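Geranylgeranyl pyrophosphate synthetase (Pyrococcus horikoshii, PDB 1WY0) probably condenses isopentenyl diphosphate with allylic diphosphates to make geranylgeranyl diphosphate, as in other trans-prenyl diphosphate synthases. Local coordinates at residues 151-156 against 175-180; 169-174 against 210-215. All coordinates share one frame; numbering follows the deposited sequence.

Followed from the N terminus, the chain first runs through 151-156 on helix 132-159. It turns back into helix 167-193, where 169-174 leads directly into 175-180. Interaction 1 closes a loop of 18 residues when 175-180 returns to 151-156. Interaction 2 closes a wider one of 35, mostly helical, when 210-215 of helix 197-224 comes back to 169-174. Because the segments alternate along the sequence, the two loops cross rather than nest. Helix 167-193 is common to both, and its successive turns bind a different neighbour, with Ile174 O and Gly179 N probably hydrogen-bonded across the junction. Three consecutive long helices of the all-helical prenyl synthase fold are thereby tied together.

Interaction 1: residues 151-156 against 175-180; sequences EGQARD and SGKTGA
Lys177 NZ is gripped by two oxygens of the facing helix, from Asp156 and Gln153. The salt bridge from Lys177 NZ to Asp156 OD2, at 2.8 Å, is the shorter bond, and the ammonium meets that oxygen from above the carboxylate, 38° out of its plane. The second bond runs from Lys177 NZ to Gln153 OE1 over 3.1 Å, with the donor tilted only modestly from the amide carbonyl plane. Lys177 can deliver its amine here because CG lies anti to the backbone N (chi1 -162°) and the chain beyond it is extended, so that CD and CE pass beside both oxygens. An alanine in place of Lys177 would probably leave Asp156 OD2 without this charged mate and Gln153 OE1 without this donor, the Gln153 amide then being less firmly fixed in rotation. The backbones themselves come close: the axes of the two short helical segments approach to 7.4 Å at an angle of 139° between their directions. Gly152 CA stands 4.0 Å from Lys177 N, an approach consistent with glycine at 152, where a beta carbon would run into Gly176 C and Lys177 N. Gln153 also packs on Asp86, Met89 and Asp90 of helix 69-90, and on Leu112 of the second subunit. Asp86 and Asp90 belong to the first DDxxD motif of the family, whose aspartates in relatives bind the magnesium ions that hold the allylic diphosphate. Beside it, Lys177 and Thr178 form the K-T pair of trans-prenyl synthases, whose lysine probably contacts that diphosphate, as in relatives.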
ATOM      1  N   GLU A 151      -9.205  -7.826   0.522  1.00 31.50           N
ATOM      2  CA  GLU A 151     -10.603  -8.246   0.474  1.00 31.96           C
ATOM      3  C   GLU A 151     -11.022  -8.939   1.758  1.00 30.85           C
ATOM      4  O   GLU A 151     -12.109  -8.700   2.260  1.00 31.72           O
ATOM      5  CB  GLU A 151     -10.839  -9.163  -0.727  1.00 32.30           C
ATOM      6  CG  GLU A 151     -10.973  -8.407  -2.040  1.00 34.57           C
ATOM      7  CD  GLU A 151     -10.865  -9.314  -3.236  1.00 39.24           C
ATOM      8  OE1 GLU A 151     -10.784 -10.548  -3.032  1.00 43.23           O
ATOM      9  OE2 GLU A 151     -10.861  -8.800  -4.383  1.00 41.22           O
ATOM     10  N   GLY A 152     -10.146  -9.780   2.297  1.00 30.94           N
ATOM     11  CA  GLY A 152     -10.453 -10.473   3.534  1.00 30.18           C
ATOM     12  C   GLY A 152     -10.526  -9.511   4.699  1.00 32.24           C
ATOM     13  O   GLY A 152     -11.357  -9.665   5.596  1.00 33.64           O
ATOM     14  N   GLN A 153      -9.650  -8.514   4.707  1.00 30.63           N
ATOM     15  CA  GLN A 153      -9.662  -7.540   5.779  1.00 30.42           C
ATOM     16  C   GLN A 153     -10.905  -6.642   5.644  1.00 29.94           C
ATOM     17  O   GLN A 153     -11.483  -6.228   6.641  1.00 27.34           O
ATOM     18  CB  GLN A 153      -8.371  -6.713   5.753  1.00 32.37           C
ATOM     19  CG  GLN A 153      -8.317  -5.593   6.783  1.00 36.32           C
ATOM     20  CD  GLN A 153      -8.465  -6.078   8.219  1.00 39.27           C
ATOM     21  OE1 GLN A 153      -8.669  -7.269   8.463  1.00 42.91           O
ATOM     22  NE2 GLN A 153      -8.365  -5.158   9.175  1.00 39.65           N
ATOM     23  N   ALA A 154     -11.318  -6.355   4.412  1.00 29.90           N
ATOM     24  CA  ALA A 154     -12.504  -5.530   4.177  1.00 30.32           C
ATOM     25  C   ALA A 154     -13.740  -6.237   4.744  1.00 31.03           C
ATOM     26  O   ALA A 154     -14.543  -5.642   5.458  1.00 33.71           O
ATOM     27  CB  ALA A 154     -12.693  -5.287   2.692  1.00 28.29           C
ATOM     28  N   ARG A 155     -13.896  -7.511   4.414  1.00 30.92           N
ATOM     29  CA  ARG A 155     -15.033  -8.267   4.925  1.00 32.25           C
ATOM     30  C   ARG A 155     -14.973  -8.302   6.442  1.00 30.80           C
ATOM     31  O   ARG A 155     -16.001  -8.307   7.110  1.00 30.81           O
ATOM     32  CB  ARG A 155     -15.014  -9.699   4.395  1.00 32.87           C
ATOM     33  CG  ARG A 155     -15.064  -9.813   2.898  1.00 34.76           C
ATOM     34  CD  ARG A 155     -15.426 -11.228   2.516  1.00 36.94           C
ATOM     35  NE  ARG A 155     -14.538 -11.753   1.497  1.00 41.90           N
ATOM     36  CZ  ARG A 155     -14.795 -11.759   0.194  1.00 41.24           C
ATOM     37  NH1 ARG A 155     -15.933 -11.265  -0.273  1.00 40.57           N
ATOM     38  NH2 ARG A 155     -13.904 -12.268  -0.641  1.00 42.22           N
ATOM     39  N   ASP A 156     -13.762  -8.319   6.986  1.00 31.58           N
ATOM     40  CA  ASP A 156     -13.609  -8.354   8.433  1.00 33.59           C
ATOM     41  C   ASP A 156     -14.093  -7.041   9.037  1.00 34.97           C
ATOM     42  O   ASP A 156     -14.652  -7.027  10.135  1.00 33.92           O
ATOM     43  CB  ASP A 156     -12.152  -8.631   8.825  1.00 31.40           C
ATOM     44  CG  ASP A 156     -12.026  -9.155  10.249  1.00 36.25           C
ATOM     45  OD1 ASP A 156     -12.947  -9.879  10.707  1.00 39.06           O
ATOM     46  OD2 ASP A 156     -11.011  -8.868  10.914  1.00 35.30           O
ATOM     47  N   SER A 175     -10.080 -16.913   4.983  1.00 37.53           N
ATOM     48  CA  SER A 175      -9.385 -17.507   3.848  1.00 38.70           C
ATOM     49  C   SER A 175      -8.492 -16.490   3.136  1.00 38.39           C
ATOM     50  O   SER A 175      -7.423 -16.798   2.628  1.00 38.95           O
ATOM     51  CB  SER A 175     -10.436 -18.050   2.877  1.00 39.16           C
ATOM     52  OG  SER A 175      -9.787 -18.544   1.704  1.00 43.94           O
ATOM     53  N   GLY A 176      -8.985 -15.241   3.073  1.00 36.78           N
ATOM     54  CA  GLY A 176      -8.217 -14.244   2.345  1.00 36.70           C
ATOM     55  C   GLY A 176      -7.293 -13.456   3.278  1.00 37.00           C
ATOM     56  O   GLY A 176      -6.218 -13.010   2.902  1.00 37.51           O
ATOM     57  N   LYS A 177      -7.768 -13.254   4.525  1.00 37.95           N
ATOM     58  CA  LYS A 177      -6.939 -12.527   5.481  1.00 40.70           C
ATOM     59  C   LYS A 177      -5.583 -13.210   5.671  1.00 42.96           C
ATOM     60  O   LYS A 177      -4.528 -12.644   5.430  1.00 46.75           O
ATOM     61  CB  LYS A 177      -7.676 -12.433   6.824  1.00 39.44           C
ATOM     62  CG  LYS A 177      -7.088 -11.341   7.726  1.00 40.32           C
ATOM     63  CD  LYS A 177      -8.060 -10.882   8.816  1.00 39.83           C
ATOM     64  CE  LYS A 177      -7.342 -10.293  10.036  1.00 41.25           C
ATOM     65  NZ  LYS A 177      -8.208  -9.312  10.692  1.00 40.13           N
ATOM     66  N   THR A 178      -5.636 -14.473   6.147  1.00 42.64           N
ATOM     67  CA  THR A 178      -4.396 -15.169   6.490  1.00 41.79           C
ATOM     68  C   THR A 178      -4.051 -16.292   5.504  1.00 41.05           C
ATOM     69  O   THR A 178      -2.897 -16.540   5.176  1.00 40.66           O
ATOM     70  CB  THR A 178      -4.554 -15.745   7.899  1.00 42.95           C
ATOM     71  OG1 THR A 178      -5.745 -16.529   7.951  1.00 47.21           O
ATOM     72  CG2 THR A 178      -4.658 -14.613   8.927  1.00 42.15           C
ATOM     73  N   GLY A 179      -5.099 -17.012   5.061  1.00 38.87           N
ATOM     74  CA  GLY A 179      -4.877 -18.175   4.202  1.00 38.19           C
ATOM     75  C   GLY A 179      -4.127 -17.821   2.914  1.00 38.41           C
ATOM     76  O   GLY A 179      -3.212 -18.513   2.486  1.00 39.77           O
ATOM     77  N   ALA A 180      -4.579 -16.733   2.262  1.00 37.54           N
ATOM     78  CA  ALA A 180      -4.029 -16.388   0.953  1.00 36.89           C
ATOM     79  C   ALA A 180      -2.502 -16.255   0.967  1.00 36.35           C
ATOM     80  O   ALA A 180      -1.792 -16.814   0.140  1.00 36.99           O
ATOM     81  CB  ALA A 180      -4.663 -15.072   0.497  1.00 35.24           C
TER

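Interaction 2: residues 169-174 against 210-215; sequences EYMEMI and VGIAFQ
Ile212 and Ile174 lose the most surface in this contact, and Gln215, one turn along from Ile212, comes third. The two isoleucines meet branch to branch: Ile174 CG2 lies 4.1 Å from Ile212 CG2, with CG1 of Ile212 only slightly farther away. The other arm of Ile174 serves a different partner. With CG1 anti to the backbone N (chi1 -163°), CG1 and CD1 diverge from CG2, and CD1 turns away from Ile212 to the aliphatic part of Gln215. There Ile174 CD1 lies 3.4 Å from Gln215 CG and 3.9 Å from Gln215 CB. One side chain therefore touches two residues about one turn apart, Ile212 and Gln215, each through its own branch, which suits segment axes 10.9 Å apart. Ile212 CG2 has a second neighbour in the methyl of Met171, whose CE stops 3.5 Å away after the chain folds at both of its later torsions. Tyr170 adds a looser touch, its OH standing 4.4 Å from Gln215 CG. No hydrogen bond crosses between the segments. The amide end of Gln215 is instead engaged within its own helix, where NE2 binds Asp219 OD1; Asp219 lies in the second aspartate-rich DDxxD sequence, and Phe214 and Gln215 match the FQ motif of the family. The directions of the segment axes differ by 119°, and side chains rather than backbones bridge the helices. Around this apolar patch, Ile212 also rests on Met310 of helix 299-315 and on Ser175, while Met173 faces Asp156 and Phe159. Helix 167-193 consequently lies between helix 132-159 and helix 197-224, with helix 299-315 covering part of the latter.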
ATOM      1  N   GLU A 169     -19.485 -17.030   6.334  1.00 41.14           N
ATOM      2  CA  GLU A 169     -18.972 -15.674   6.251  1.00 40.50           C
ATOM      3  C   GLU A 169     -17.574 -15.649   6.847  1.00 39.48           C
ATOM      4  O   GLU A 169     -16.631 -15.169   6.215  1.00 38.85           O
ATOM      5  CB  GLU A 169     -19.888 -14.712   7.005  1.00 40.70           C
ATOM      6  CG  GLU A 169     -20.963 -14.093   6.123  1.00 44.93           C
ATOM      7  CD  GLU A 169     -22.033 -13.353   6.911  1.00 45.64           C
ATOM      8  OE1 GLU A 169     -22.353 -13.766   8.047  1.00 42.73           O
ATOM      9  OE2 GLU A 169     -22.562 -12.354   6.381  1.00 50.28           O
ATOM     10  N   TYR A 170     -17.441 -16.194   8.055  1.00 38.43           N
ATOM     11  CA  TYR A 170     -16.121 -16.117   8.667  1.00 38.36           C
ATOM     12  C   TYR A 170     -15.078 -16.881   7.850  1.00 37.56           C
ATOM     13  O   TYR A 170     -13.995 -16.389   7.562  1.00 37.71           O
ATOM     14  CB  TYR A 170     -16.212 -16.708  10.074  1.00 38.94           C
ATOM     15  CG  TYR A 170     -14.846 -17.008  10.582  1.00 39.80           C
ATOM     16  CD1 TYR A 170     -14.103 -16.007  11.203  1.00 38.50           C
ATOM     17  CD2 TYR A 170     -14.300 -18.282  10.435  1.00 38.86           C
ATOM     18  CE1 TYR A 170     -12.830 -16.279  11.680  1.00 36.66           C
ATOM     19  CE2 TYR A 170     -13.022 -18.553  10.903  1.00 38.62           C
ATOM     20  CZ  TYR A 170     -12.287 -17.556  11.518  1.00 39.21           C
ATOM     21  OH  TYR A 170     -11.017 -17.818  11.993  1.00 39.33           O
ATOM     22  N   MET A 171     -15.347 -18.086   7.358  1.00 38.09           N
ATOM     23  CA  MET A 171     -14.375 -18.807   6.543  1.00 36.77           C
ATOM     24  C   MET A 171     -14.000 -18.105   5.241  1.00 36.17           C
ATOM     25  O   MET A 171     -12.884 -18.255   4.756  1.00 37.10           O
ATOM     26  CB  MET A 171     -14.886 -20.218   6.223  1.00 38.07           C
ATOM     27  CG  MET A 171     -14.849 -21.194   7.387  1.00 38.86           C
ATOM     28  SD  MET A 171     -13.319 -21.170   8.339  1.00 42.25           S
ATOM     29  CE  MET A 171     -12.198 -21.995   7.185  1.00 39.53           C
ATOM     30  N   GLU A 172     -14.916 -17.349   4.658  1.00 34.90           N
ATOM     31  CA  GLU A 172     -14.588 -16.669   3.415  1.00 36.43           C
ATOM     32  C   GLU A 172     -13.634 -15.508   3.723  1.00 35.20           C
ATOM     33  O   GLU A 172     -12.764 -15.168   2.925  1.00 33.85           O
ATOM     34  CB  GLU A 172     -15.864 -16.158   2.743  1.00 38.14           C
ATOM     35  CG  GLU A 172     -15.613 -15.387   1.466  1.00 43.75           C
ATOM     36  CD  GLU A 172     -16.878 -14.802   0.872  1.00 45.78           C
ATOM     37  OE1 GLU A 172     -17.747 -14.377   1.657  1.00 48.72           O
ATOM     38  OE2 GLU A 172     -16.995 -14.749  -0.376  1.00 49.06           O
ATOM     39  N   MET A 173     -13.794 -14.936   4.910  1.00 35.31           N
ATOM     40  CA  MET A 173     -12.984 -13.821   5.367  1.00 34.78           C
ATOM     41  C   MET A 173     -11.582 -14.286   5.759  1.00 35.66           C
ATOM     42  O   MET A 173     -10.576 -13.766   5.256  1.00 35.43           O
ATOM     43  CB  MET A 173     -13.686 -13.158   6.557  1.00 33.23           C
ATOM     44  CG  MET A 173     -12.920 -12.016   7.240  1.00 33.34           C
ATOM     45  SD  MET A 173     -11.562 -12.541   8.322  1.00 34.38           S
ATOM     46  CE  MET A 173     -12.433 -13.011   9.831  1.00 33.98           C
ATOM     47  N   ILE A 174     -11.514 -15.281   6.641  1.00 34.74           N
ATOM     48  CA  ILE A 174     -10.200 -15.721   7.094  1.00 35.66           C
ATOM     49  C   ILE A 174      -9.369 -16.294   5.943  1.00 36.28           C
ATOM     50  O   ILE A 174      -8.147 -16.227   5.921  1.00 37.72           O
ATOM     51  CB  ILE A 174     -10.397 -16.789   8.171  1.00 35.82           C
ATOM     52  CG1 ILE A 174      -9.106 -16.979   8.969  1.00 36.41           C
ATOM     53  CG2 ILE A 174     -10.745 -18.135   7.511  1.00 35.59           C
ATOM     54  CD1 ILE A 174      -8.753 -15.748   9.806  1.00 34.63           C
ATOM     55  N   VAL A 210      -2.964 -24.582   6.155  1.00 38.29           N
ATOM     56  CA  VAL A 210      -2.186 -24.282   7.343  1.00 39.44           C
ATOM     57  C   VAL A 210      -2.456 -22.841   7.769  1.00 39.68           C
ATOM     58  O   VAL A 210      -2.688 -22.568   8.946  1.00 39.27           O
ATOM     59  CB  VAL A 210      -0.678 -24.486   7.080  1.00 39.77           C
ATOM     60  CG1 VAL A 210       0.145 -23.881   8.206  1.00 39.95           C
ATOM     61  CG2 VAL A 210      -0.381 -25.962   6.976  1.00 38.86           C
ATOM     62  N   GLY A 211      -2.441 -21.929   6.803  1.00 39.10           N
ATOM     63  CA  GLY A 211      -2.700 -20.532   7.099  1.00 39.72           C
ATOM     64  C   GLY A 211      -4.012 -20.341   7.838  1.00 40.50           C
ATOM     65  O   GLY A 211      -4.082 -19.593   8.816  1.00 41.45           O
ATOM     66  N   ILE A 212      -5.056 -21.029   7.390  1.00 39.06           N
ATOM     67  CA  ILE A 212      -6.359 -20.905   8.027  1.00 38.57           C
ATOM     68  C   ILE A 212      -6.408 -21.573   9.400  1.00 38.45           C
ATOM     69  O   ILE A 212      -6.868 -20.966  10.368  1.00 39.38           O
ATOM     70  CB  ILE A 212      -7.473 -21.469   7.106  1.00 38.09           C
ATOM     71  CG1 ILE A 212      -7.709 -20.495   5.948  1.00 37.54           C
ATOM     72  CG2 ILE A 212      -8.759 -21.679   7.880  1.00 38.33           C
ATOM     73  CD1 ILE A 212      -8.762 -20.943   4.942  1.00 38.75           C
ATOM     74  N   ALA A 213      -5.915 -22.804   9.493  1.00 36.58           N
ATOM     75  CA  ALA A 213      -5.928 -23.537  10.758  1.00 36.48           C
ATOM     76  C   ALA A 213      -5.131 -22.851  11.867  1.00 35.08           C
ATOM     77  O   ALA A 213      -5.492 -22.932  13.035  1.00 35.14           O
ATOM     78  CB  ALA A 213      -5.405 -24.956  10.545  1.00 35.40           C
ATOM     79  N   PHE A 214      -4.033 -22.199  11.503  1.00 35.69           N
ATOM     80  CA  PHE A 214      -3.214 -21.360  12.363  1.00 37.08           C
ATOM     81  C   PHE A 214      -4.083 -20.458  13.237  1.00 35.70           C
ATOM     82  O   PHE A 214      -4.075 -20.538  14.459  1.00 32.79           O
ATOM     83  CB  PHE A 214      -2.307 -20.507  11.476  1.00 41.78           C
ATOM     84  CG  PHE A 214      -1.538 -19.532  12.319  1.00 47.74           C
ATOM     85  CD1 PHE A 214      -0.686 -20.005  13.310  1.00 49.22           C
ATOM     86  CD2 PHE A 214      -1.670 -18.171  12.100  1.00 49.43           C
ATOM     87  CE1 PHE A 214       0.039 -19.107  14.079  1.00 50.91           C
ATOM     88  CE2 PHE A 214      -0.937 -17.277  12.875  1.00 52.26           C
ATOM     89  CZ  PHE A 214      -0.079 -17.740  13.865  1.00 52.67           C
ATOM     90  N   GLN A 215      -4.756 -19.592  12.488  1.00 33.96           N
ATOM     91  CA  GLN A 215      -5.592 -18.575  13.100  1.00 33.78           C
ATOM     92  C   GLN A 215      -6.711 -19.201  13.932  1.00 32.83           C
ATOM     93  O   GLN A 215      -6.973 -18.765  15.050  1.00 31.15           O
ATOM     94  CB  GLN A 215      -6.184 -17.650  12.034  1.00 32.69           C
ATOM     95  CG  GLN A 215      -6.908 -16.454  12.632  1.00 32.79           C
ATOM     96  CD  GLN A 215      -5.998 -15.648  13.548  1.00 34.18           C
ATOM     97  OE1 GLN A 215      -4.970 -15.129  13.112  1.00 33.85           O
ATOM     98  NE2 GLN A 215      -6.360 -15.560  14.824  1.00 31.49           N
TER